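Local coordinates for protein galactose-1-phosphate uridylyltransferase (Bacillus cereus, PDB 4QVU) that is of unknown function but has a HIT-like fold, binds zinc and may have UDP-glucose:hexose-1-phosphate uridylyltransferase activity, at residues L107-S115 with C201-Y209; F166-I176 with K214-V225. All coordinates share one frame; numbering follows the deposited sequence.

Interaction 1: L107-S115 with C201-Y209; sequences LYKNHGPFS and CSSYNLFFY
An antiparallel strand pair in the middle of the HIT-like sheet pairs Leu107-His111 with Tyr204-Phe208. Lys109 with Leu206 and His111 with Tyr204 are hydrogen-bonded pairs. Tyr108 with Phe207 and Asn110 with Asn205 are non-hydrogen-bonded pairs. Lys109 N gives a bond of 2.9 Å to Leu206 O. Lys109 O takes two donors, Leu206 N and the side-chain amide of Asn205. Asn205 ND2 reaches Lys109 O at 3.1 Å, with the acceptor in the amide plane and the bond nearly straight, 169° at the hydrogen. The same amide's OD1 is bonded to Arg222, which fixes its rotation.

On the Lys109, His111, Tyr204 and Leu206 face, His111 CB lies over one face of the Tyr204 ring, 3.7 Å from its centroid. The two rings are near parallel, planes at 21°, but slid apart with little overlap. With CG opposite the backbone N (chi1 -175°) and the rest of the chain extended, Lys109 carries NZ to Tyr204 OH, 3.0 Å away. Leu107 CD2 packs over a face of the Phe208 ring, 4.0 Å from its centroid.

This pair joins the N-terminal and C-terminal family regions into one continuous sheet. Helices 79-97 and 179-195 both pack on Phe208. Tyr108 and Phe207 are on the other face, where Tyr108 CB is 3.7 Å from Phe207 CD1. The second subunit packs there, with its Leu228 on Tyr108 and its Tyr232 ring against Phe207.

Past the strand, a type I turn runs from Gly112 to Ser115. Ser203 OG accepts from Phe114 N at 3.1 Å. Ser115 OG donates to Gly112 O at 2.9 Å.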
loop_
_atom_site.group_PDB
_atom_site.type_symbol
_atom_site.label_atom_id
_atom_site.label_comp_id
_atom_site.label_asym_id
_atom_site.label_seq_id
_atom_site.Cartn_x
_atom_site.Cartn_y
_atom_site.Cartn_z
ATOM N N LEU A 107 -6.289 -8.361 23.857
ATOM C CA LEU A 107 -6.859 -9.706 23.859
ATOM C C LEU A 107 -6.634 -10.292 22.461
ATOM O O LEU A 107 -7.098 -9.718 21.459
ATOM C CB LEU A 107 -8.352 -9.718 24.274
ATOM C CG LEU A 107 -9.142 -11.038 24.061
ATOM C CD1 LEU A 107 -8.612 -12.182 24.906
ATOM C CD2 LEU A 107 -10.596 -10.853 24.335
ATOM N N TYR A 108 -5.875 -11.398 22.387
ATOM C CA TYR A 108 -5.558 -12.028 21.110
ATOM C C TYR A 108 -5.218 -13.514 21.304
ATOM O O TYR A 108 -4.976 -13.969 22.427
ATOM C CB TYR A 108 -4.392 -11.279 20.398
ATOM C CG TYR A 108 -2.995 -11.601 20.883
ATOM C CD1 TYR A 108 -2.508 -11.065 22.071
ATOM C CD2 TYR A 108 -2.131 -12.375 20.114
ATOM C CE1 TYR A 108 -1.215 -11.344 22.514
ATOM C CE2 TYR A 108 -0.831 -12.653 20.543
ATOM C CZ TYR A 108 -0.377 -12.132 21.742
ATOM O OH TYR A 108 0.900 -12.399 22.160
ATOM N N LYS A 109 -5.215 -14.259 20.188
ATOM C CA LYS A 109 -4.917 -15.687 20.127
ATOM C C LYS A 109 -3.933 -15.982 19.001
ATOM O O LYS A 109 -3.946 -15.308 17.968
ATOM C CB LYS A 109 -6.207 -16.506 19.920
ATOM C CG LYS A 109 -5.968 -18.001 19.967
ATOM C CD LYS A 109 -7.155 -18.868 19.620
ATOM C CE LYS A 109 -6.706 -20.306 19.704
ATOM N NZ LYS A 109 -7.805 -21.256 19.424
ATOM N N ASN A 110 -3.099 -17.006 19.207
ATOM C CA ASN A 110 -2.165 -17.566 18.230
ATOM C C ASN A 110 -2.471 -19.048 18.099
ATOM O O ASN A 110 -2.625 -19.716 19.124
ATOM C CB ASN A 110 -0.701 -17.330 18.636
ATOM C CG ASN A 110 -0.318 -15.908 18.948
ATOM O OD1 ASN A 110 -0.825 -14.954 18.358
ATOM N ND2 ASN A 110 0.624 -15.741 19.865
ATOM N N HIS A 111 -2.618 -19.556 16.867
ATOM C CA HIS A 111 -2.872 -20.975 16.619
ATOM C C HIS A 111 -2.048 -21.446 15.442
ATOM O O HIS A 111 -2.076 -20.818 14.386
ATOM C CB HIS A 111 -4.363 -21.241 16.377
ATOM C CG HIS A 111 -4.695 -22.688 16.162
ATOM N ND1 HIS A 111 -4.621 -23.270 14.905
ATOM C CD2 HIS A 111 -5.115 -23.621 17.048
ATOM C CE1 HIS A 111 -4.974 -24.535 15.071
ATOM N NE2 HIS A 111 -5.278 -24.793 16.343
ATOM N N GLY A 112 -1.339 -22.549 15.630
ATOM C CA GLY A 112 -0.519 -23.154 14.591
ATOM C C GLY A 112 0.940 -22.735 14.619
ATOM O O GLY A 112 1.301 -21.775 15.314
ATOM N N PRO A 113 1.808 -23.424 13.838
ATOM C CA PRO A 113 3.245 -23.117 13.901
ATOM C C PRO A 113 3.654 -21.833 13.166
ATOM O O PRO A 113 4.839 -21.475 13.237
ATOM C CB PRO A 113 3.887 -24.334 13.228
ATOM C CG PRO A 113 2.844 -24.852 12.299
ATOM C CD PRO A 113 1.543 -24.608 12.987
ATOM N N PHE A 114 2.719 -21.145 12.467
ATOM C CA PHE A 114 3.081 -19.934 11.714
ATOM C C PHE A 114 2.335 -18.688 12.219
ATOM O O PHE A 114 2.285 -17.681 11.505
ATOM C CB PHE A 114 2.820 -20.128 10.212
ATOM C CG PHE A 114 3.491 -21.355 9.645
ATOM C CD1 PHE A 114 4.877 -21.483 9.665
ATOM C CD2 PHE A 114 2.743 -22.369 9.064
ATOM C CE1 PHE A 114 5.499 -22.621 9.146
ATOM C CE2 PHE A 114 3.367 -23.496 8.524
ATOM C CZ PHE A 114 4.741 -23.614 8.571
ATOM N N SER A 115 1.840 -18.728 13.477
ATOM C CA SER A 115 1.114 -17.624 14.119
ATOM C C SER A 115 2.031 -16.763 14.998
ATOM O O SER A 115 1.764 -15.573 15.169
ATOM C CB SER A 115 -0.046 -18.155 14.962
ATOM O OG SER A 115 0.376 -19.061 15.970
ATOM N N CYS A 201 -5.372 -24.291 6.120
ATOM C CA CYS A 201 -4.341 -23.309 6.433
ATOM C C CYS A 201 -3.551 -23.636 7.742
ATOM O O CYS A 201 -2.424 -23.140 7.882
ATOM C CB CYS A 201 -4.966 -21.925 6.510
ATOM S SG CYS A 201 -3.771 -20.577 6.585
ATOM N N SER A 202 -4.107 -24.440 8.670
ATOM C CA SER A 202 -3.496 -24.927 9.933
ATOM C C SER A 202 -3.130 -23.811 10.959
ATOM O O SER A 202 -3.090 -24.119 12.154
ATOM C CB SER A 202 -2.233 -25.751 9.673
ATOM O OG SER A 202 -1.092 -24.958 9.385
ATOM N N SER A 203 -2.821 -22.570 10.514
ATOM C CA SER A 203 -2.443 -21.459 11.402
ATOM C C SER A 203 -3.311 -20.217 11.206
ATOM O O SER A 203 -3.638 -19.848 10.069
ATOM C CB SER A 203 -0.984 -21.054 11.203
ATOM O OG SER A 203 -0.084 -22.105 11.503
ATOM N N TYR A 204 -3.622 -19.533 12.323
ATOM C CA TYR A 204 -4.384 -18.291 12.317
ATOM C C TYR A 204 -4.138 -17.507 13.590
ATOM O O TYR A 204 -3.593 -18.025 14.569
ATOM C CB TYR A 204 -5.907 -18.545 12.143
ATOM C CG TYR A 204 -6.575 -19.251 13.310
ATOM C CD1 TYR A 204 -7.129 -18.530 14.362
ATOM C CD2 TYR A 204 -6.683 -20.640 13.343
ATOM C CE1 TYR A 204 -7.741 -19.170 15.436
ATOM C CE2 TYR A 204 -7.307 -21.291 14.402
ATOM C CZ TYR A 204 -7.837 -20.551 15.450
ATOM O OH TYR A 204 -8.456 -21.180 16.508
ATOM N N ASN A 205 -4.621 -16.268 13.590
ATOM C CA ASN A 205 -4.614 -15.373 14.730
ATOM C C ASN A 205 -5.971 -14.761 14.940
ATOM O O ASN A 205 -6.681 -14.481 13.966
ATOM C CB ASN A 205 -3.604 -14.242 14.543
ATOM C CG ASN A 205 -2.148 -14.566 14.674
ATOM O OD1 ASN A 205 -1.382 -14.331 13.758
ATOM N ND2 ASN A 205 -1.699 -14.951 15.846
ATOM N N LEU A 206 -6.315 -14.505 16.207
ATOM C CA LEU A 206 -7.484 -13.717 16.576
ATOM C C LEU A 206 -6.993 -12.462 17.192
ATOM O O LEU A 206 -6.082 -12.530 18.012
ATOM C CB LEU A 206 -8.484 -14.415 17.523
ATOM C CG LEU A 206 -9.099 -15.759 17.159
ATOM C CD1 LEU A 206 -10.103 -16.140 18.217
ATOM C CD2 LEU A 206 -9.783 -15.733 15.793
ATOM N N PHE A 207 -7.546 -11.319 16.796
ATOM C CA PHE A 207 -7.222 -10.030 17.409
ATOM C C PHE A 207 -8.499 -9.344 17.783
ATOM O O PHE A 207 -9.403 -9.250 16.953
ATOM C CB PHE A 207 -6.368 -9.128 16.512
ATOM C CG PHE A 207 -5.072 -9.746 16.070
ATOM C CD1 PHE A 207 -4.009 -9.881 16.957
ATOM C CD2 PHE A 207 -4.906 -10.187 14.765
ATOM C CE1 PHE A 207 -2.819 -10.470 16.556
ATOM C CE2 PHE A 207 -3.708 -10.761 14.360
ATOM C CZ PHE A 207 -2.674 -10.900 15.259
ATOM N N PHE A 208 -8.595 -8.888 19.032
ATOM C CA PHE A 208 -9.787 -8.201 19.493
ATOM C C PHE A 208 -9.489 -6.735 19.669
ATOM O O PHE A 208 -8.374 -6.358 20.035
ATOM C CB PHE A 208 -10.317 -8.817 20.787
ATOM C CG PHE A 208 -10.959 -10.173 20.603
ATOM C CD1 PHE A 208 -10.183 -11.332 20.568
ATOM C CD2 PHE A 208 -12.342 -10.297 20.508
ATOM C CE1 PHE A 208 -10.781 -12.588 20.417
ATOM C CE2 PHE A 208 -12.940 -11.558 20.361
ATOM C CZ PHE A 208 -12.155 -12.696 20.323
ATOM N N TYR A 209 -10.497 -5.905 19.363
ATOM C CA TYR A 209 -10.436 -4.443 19.450
ATOM C C TYR A 209 -11.734 -3.879 20.015
ATOM O O TYR A 209 -12.819 -4.398 19.720
ATOM C CB TYR A 209 -10.173 -3.803 18.057
ATOM C CG TYR A 209 -9.124 -4.492 17.202
ATOM C CD1 TYR A 209 -9.428 -5.644 16.481
ATOM C CD2 TYR A 209 -7.855 -3.935 17.035
ATOM C CE1 TYR A 209 -8.472 -6.283 15.697
ATOM C CE2 TYR A 209 -6.903 -4.540 16.214
ATOM C CZ TYR A 209 -7.211 -5.727 15.565
ATOM O OH TYR A 209 -6.294 -6.342 14.754
#

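Interaction 2: F166-I176 with K214-V225; sequences FTEFNIIIEDI and KIICKVVPRFVV
Lys218 leaves its strand with CG opposite the backbone N (chi1 -175°), then bends at chi3 and chi4 (-77° and -75°). The bends carry its ammonium group across to Asn170 on the neighbouring strand and Glu168 just before it. Lys218 NZ donates to Asn170 OD1 at 2.7 Å, in the carbonyl plane and on a lone pair. It also forms a salt bridge with Glu168 OE1 at 2.9 Å, meeting that oxygen on its anti side and out of the carboxylate plane. A third bond runs from NZ to Asn142 O, so this buried charge has three acceptors.

Both side-chain acceptors are held in turn. Glu168 takes backbone N-H groups from Ile163 and Ile164. Asn170 ND2 donates to Asn157 and Ser159, which is consistent with OD1 being held toward the lysine.

The backbones pair in antiparallel register through Phe169-Val219, Ile171-Cys217 and Ile173-Ile215, all hydrogen-bonded pairs. Val219 N to Phe169 O is 2.7 Å, and Phe169 N to Val219 O is 2.8 Å. Side chains of these pairs lie on one face, where helix 179-195 packs on Phe169, Ile171 and Val219. Ile171 CD1 meets Val219 CG2 at 3.8 Å. Phe169 CE2 touches Pro221 CG at 3.8 Å, the two side chains crossing at about a right angle. On the other face Ile172 and Ile216 lie side by side, CG1 to CG1 4.0 Å. Beyond the strands, Phe166 CZ meets Val225 CG2 at 3.9 Å.

Helix 179-195 begins beside the zinc ligand Cys178 and includes the ligand Glu181. An antiparallel sheet backed by helices in this way is characteristic of the HIT-like fold.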
loop_
_atom_site.group_PDB
_atom_site.type_symbol
_atom_site.label_atom_id
_atom_site.label_comp_id
_atom_site.label_asym_id
_atom_site.label_seq_id
_atom_site.Cartn_x
_atom_site.Cartn_y
_atom_site.Cartn_z
ATOM N N PHE A 166 -2.798 -9.068 3.456
ATOM C CA PHE A 166 -3.286 -10.351 2.960
ATOM C C PHE A 166 -4.762 -10.494 3.344
ATOM O O PHE A 166 -5.477 -9.494 3.290
ATOM C CB PHE A 166 -2.403 -11.502 3.470
ATOM C CG PHE A 166 -1.022 -11.482 2.847
ATOM C CD1 PHE A 166 -0.781 -12.108 1.624
ATOM C CD2 PHE A 166 0.031 -10.814 3.465
ATOM C CE1 PHE A 166 0.492 -12.090 1.047
ATOM C CE2 PHE A 166 1.306 -10.781 2.874
ATOM C CZ PHE A 166 1.526 -11.422 1.673
ATOM N N THR A 167 -5.242 -11.704 3.673
ATOM C CA THR A 167 -6.647 -11.885 4.028
ATOM C C THR A 167 -6.838 -11.642 5.525
ATOM O O THR A 167 -6.105 -12.173 6.352
ATOM C CB THR A 167 -7.165 -13.264 3.610
ATOM O OG1 THR A 167 -6.776 -13.512 2.258
ATOM C CG2 THR A 167 -8.690 -13.374 3.722
ATOM N N GLU A 168 -7.839 -10.823 5.852
ATOM C CA GLU A 168 -8.252 -10.455 7.209
ATOM C C GLU A 168 -9.761 -10.428 7.252
ATOM O O GLU A 168 -10.381 -9.745 6.435
ATOM C CB GLU A 168 -7.643 -9.104 7.643
ATOM C CG GLU A 168 -6.121 -9.130 7.716
ATOM C CD GLU A 168 -5.419 -7.822 8.027
ATOM O OE1 GLU A 168 -6.108 -6.791 8.202
ATOM O OE2 GLU A 168 -4.168 -7.824 8.071
ATOM N N PHE A 169 -10.350 -11.234 8.153
ATOM C CA PHE A 169 -11.794 -11.336 8.345
ATOM C C PHE A 169 -12.182 -10.543 9.583
ATOM O O PHE A 169 -11.682 -10.817 10.673
ATOM C CB PHE A 169 -12.248 -12.803 8.458
ATOM C CG PHE A 169 -11.825 -13.707 7.322
ATOM C CD1 PHE A 169 -12.484 -13.671 6.098
ATOM C CD2 PHE A 169 -10.796 -14.625 7.488
ATOM C CE1 PHE A 169 -12.098 -14.512 5.053
ATOM C CE2 PHE A 169 -10.425 -15.480 6.446
ATOM C CZ PHE A 169 -11.088 -15.428 5.242
ATOM N N ASN A 170 -13.044 -9.535 9.408
ATOM C CA ASN A 170 -13.487 -8.657 10.489
ATOM C C ASN A 170 -14.901 -9.005 10.880
ATOM O O ASN A 170 -15.800 -9.019 10.038
ATOM C CB ASN A 170 -13.374 -7.192 10.072
ATOM C CG ASN A 170 -11.995 -6.827 9.574
ATOM O OD1 ASN A 170 -11.008 -6.841 10.314
ATOM N ND2 ASN A 170 -11.891 -6.555 8.289
ATOM N N ILE A 171 -15.081 -9.331 12.162
ATOM C CA ILE A 171 -16.369 -9.662 12.753
ATOM C C ILE A 171 -16.684 -8.542 13.738
ATOM O O ILE A 171 -15.956 -8.371 14.721
ATOM C CB ILE A 171 -16.367 -11.070 13.394
ATOM C CG1 ILE A 171 -15.702 -12.119 12.480
ATOM C CG2 ILE A 171 -17.778 -11.462 13.767
ATOM C CD1 ILE A 171 -15.486 -13.450 13.103
ATOM N N ILE A 172 -17.717 -7.732 13.441
ATOM C CA ILE A 172 -18.079 -6.561 14.255
ATOM C C ILE A 172 -19.480 -6.722 14.863
ATOM O O ILE A 172 -20.417 -7.088 14.156
ATOM C CB ILE A 172 -18.009 -5.230 13.403
ATOM C CG1 ILE A 172 -16.716 -5.103 12.547
ATOM C CG2 ILE A 172 -18.234 -3.973 14.248
ATOM C CD1 ILE A 172 -16.848 -5.514 11.113
ATOM N N ILE A 173 -19.609 -6.410 16.168
ATOM C CA ILE A 173 -20.877 -6.325 16.920
ATOM C C ILE A 173 -20.945 -4.904 17.491
ATOM O O ILE A 173 -19.908 -4.315 17.792
ATOM C CB ILE A 173 -21.129 -7.420 18.006
ATOM C CG1 ILE A 173 -20.024 -7.450 19.097
ATOM C CG2 ILE A 173 -21.354 -8.788 17.356
ATOM C CD1 ILE A 173 -20.333 -8.284 20.335
ATOM N N GLU A 174 -22.153 -4.344 17.597
ATOM C CA GLU A 174 -22.345 -2.974 18.075
ATOM C C GLU A 174 -22.828 -2.966 19.534
ATOM O O GLU A 174 -22.682 -1.947 20.214
ATOM C CB GLU A 174 -23.340 -2.242 17.161
ATOM C CG GLU A 174 -23.123 -0.741 17.090
ATOM C CD GLU A 174 -23.797 -0.087 15.900
ATOM O OE1 GLU A 174 -23.287 -0.251 14.767
ATOM O OE2 GLU A 174 -24.822 0.605 16.101
ATOM N N ASP A 175 -23.372 -4.104 20.014
ATOM C CA ASP A 175 -23.855 -4.286 21.389
ATOM C C ASP A 175 -23.224 -5.546 22.006
ATOM O O ASP A 175 -23.058 -6.553 21.316
ATOM C CB ASP A 175 -25.389 -4.375 21.412
ATOM C CG ASP A 175 -25.997 -4.459 22.796
ATOM O OD1 ASP A 175 -26.074 -3.411 23.476
ATOM O OD2 ASP A 175 -26.447 -5.557 23.180
ATOM N N ILE A 176 -22.901 -5.485 23.314
ATOM C CA ILE A 176 -22.284 -6.568 24.099
ATOM C C ILE A 176 -23.220 -7.808 24.162
ATOM O O ILE A 176 -22.718 -8.922 24.276
ATOM C CB ILE A 176 -21.903 -6.098 25.538
ATOM C CG1 ILE A 176 -21.468 -4.604 25.565
ATOM C CG2 ILE A 176 -20.816 -7.014 26.141
ATOM C CD1 ILE A 176 -21.553 -3.899 26.950
ATOM N N LYS A 214 -17.600 -0.418 19.591
ATOM C CA LYS A 214 -17.847 -1.709 18.926
ATOM C C LYS A 214 -16.818 -2.746 19.353
ATOM O O LYS A 214 -15.668 -2.384 19.605
ATOM C CB LYS A 214 -17.803 -1.586 17.386
ATOM C CG LYS A 214 -18.756 -0.607 16.743
ATOM C CD LYS A 214 -18.272 -0.351 15.327
ATOM C CE LYS A 214 -18.954 0.809 14.665
ATOM N NZ LYS A 214 -18.316 1.126 13.368
ATOM N N ILE A 215 -17.209 -4.031 19.385
ATOM C CA ILE A 215 -16.285 -5.124 19.680
ATOM C C ILE A 215 -16.017 -5.806 18.357
ATOM O O ILE A 215 -16.948 -6.280 17.699
ATOM C CB ILE A 215 -16.748 -6.098 20.795
ATOM C CG1 ILE A 215 -16.840 -5.347 22.151
ATOM C CG2 ILE A 215 -15.779 -7.313 20.883
ATOM C CD1 ILE A 215 -17.451 -6.123 23.315
ATOM N N ILE A 216 -14.744 -5.787 17.947
ATOM C CA ILE A 216 -14.269 -6.335 16.683
ATOM C C ILE A 216 -13.306 -7.475 16.924
ATOM O O ILE A 216 -12.382 -7.355 17.737
ATOM C CB ILE A 216 -13.584 -5.241 15.812
ATOM C CG1 ILE A 216 -14.496 -4.000 15.628
ATOM C CG2 ILE A 216 -13.107 -5.827 14.463
ATOM C CD1 ILE A 216 -13.825 -2.747 15.046
ATOM N N CYS A 217 -13.495 -8.562 16.170
ATOM C CA CYS A 217 -12.555 -9.656 16.154
ATOM C C CYS A 217 -12.018 -9.809 14.749
ATOM O O CYS A 217 -12.771 -10.131 13.825
ATOM C CB CYS A 217 -13.134 -10.964 16.673
ATOM S SG CYS A 217 -11.945 -12.330 16.620
ATOM N N LYS A 218 -10.714 -9.574 14.587
ATOM C CA LYS A 218 -10.062 -9.767 13.307
ATOM C C LYS A 218 -9.441 -11.166 13.306
ATOM O O LYS A 218 -8.621 -11.479 14.168
ATOM C CB LYS A 218 -9.040 -8.664 13.026
ATOM C CG LYS A 218 -8.412 -8.740 11.643
ATOM C CD LYS A 218 -7.357 -7.672 11.422
ATOM C CE LYS A 218 -7.918 -6.301 11.138
ATOM N NZ LYS A 218 -8.466 -6.199 9.761
ATOM N N VAL A 219 -9.921 -12.024 12.384
ATOM C CA VAL A 219 -9.461 -13.402 12.161
ATOM C C VAL A 219 -8.484 -13.332 10.998
ATOM O O VAL A 219 -8.874 -12.899 9.910
ATOM C CB VAL A 219 -10.620 -14.419 11.917
ATOM C CG1 VAL A 219 -10.113 -15.848 12.030
ATOM C CG2 VAL A 219 -11.793 -14.196 12.874
ATOM N N VAL A 220 -7.210 -13.694 11.235
ATOM C CA VAL A 220 -6.156 -13.572 10.229
ATOM C C VAL A 220 -5.502 -14.939 9.933
ATOM O O VAL A 220 -4.765 -15.443 10.786
ATOM C CB VAL A 220 -5.067 -12.537 10.685
ATOM C CG1 VAL A 220 -4.032 -12.283 9.589
ATOM C CG2 VAL A 220 -5.687 -11.218 11.148
ATOM N N PRO A 221 -5.691 -15.534 8.721
ATOM C CA PRO A 221 -4.952 -16.762 8.390
ATOM C C PRO A 221 -3.448 -16.487 8.320
ATOM O O PRO A 221 -3.019 -15.392 7.930
ATOM C CB PRO A 221 -5.508 -17.166 7.021
ATOM C CG PRO A 221 -6.734 -16.335 6.821
ATOM C CD PRO A 221 -6.499 -15.080 7.572
ATOM N N ARG A 222 -2.652 -17.459 8.765
ATOM C CA ARG A 222 -1.206 -17.349 8.782
ATOM C C ARG A 222 -0.640 -18.548 8.043
ATOM O O ARG A 222 -0.994 -19.693 8.320
ATOM C CB ARG A 222 -0.690 -17.239 10.230
ATOM C CG ARG A 222 -1.184 -16.022 11.035
ATOM C CD ARG A 222 -0.656 -14.657 10.584
ATOM N NE ARG A 222 0.811 -14.598 10.592
ATOM C CZ ARG A 222 1.555 -14.181 11.610
ATOM N NH1 ARG A 222 0.987 -13.741 12.721
ATOM N NH2 ARG A 222 2.875 -14.180 11.516
ATOM N N PHE A 223 0.172 -18.275 7.041
ATOM C CA PHE A 223 0.752 -19.292 6.149
ATOM C C PHE A 223 2.056 -18.787 5.564
ATOM O O PHE A 223 2.248 -17.572 5.453
ATOM C CB PHE A 223 -0.250 -19.655 5.009
ATOM C CG PHE A 223 -0.848 -18.463 4.293
ATOM C CD1 PHE A 223 -1.979 -17.823 4.795
ATOM C CD2 PHE A 223 -0.265 -17.961 3.132
ATOM C CE1 PHE A 223 -2.502 -16.684 4.164
ATOM C CE2 PHE A 223 -0.802 -16.835 2.489
ATOM C CZ PHE A 223 -1.916 -16.203 3.013
ATOM N N VAL A 224 2.951 -19.704 5.195
ATOM C CA VAL A 224 4.193 -19.300 4.539
ATOM C C VAL A 224 3.798 -18.972 3.095
ATOM O O VAL A 224 3.236 -19.822 2.396
ATOM C CB VAL A 224 5.340 -20.348 4.668
ATOM C CG1 VAL A 224 6.570 -19.929 3.869
ATOM C CG2 VAL A 224 5.710 -20.574 6.135
ATOM N N VAL A 225 3.976 -17.711 2.700
ATOM C CA VAL A 225 3.614 -17.255 1.350
ATOM C C VAL A 225 4.537 -17.956 0.329
ATOM O O VAL A 225 5.732 -18.154 0.601
ATOM C CB VAL A 225 3.666 -15.700 1.219
ATOM C CG1 VAL A 225 3.153 -15.238 -0.139
ATOM C CG2 VAL A 225 2.871 -15.024 2.341
#

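In the fold
Interactions 1 and 2 are neighbouring parts of one antiparallel sheet, with centres about 10 Å apart. Strands 203-211 and 214-222 follow each other in the chain and pair directly: Phe207 O lies 2.7 Å from Lys218 N. Arg222 of interaction 2 also ties the two together through its side chain. The zinc site of His153, Cys178 and Glu181 is nearer to interaction 2. The Ile173 side chain is about 5 Å from that of Glu181 and about 6 Å from the zinc ion, whereas the Phe208 side chain is about 12 Å from that of Glu181. Both interactions touch the second subunit, where Arg222 NH2 bonds to Val225 O of the other copy.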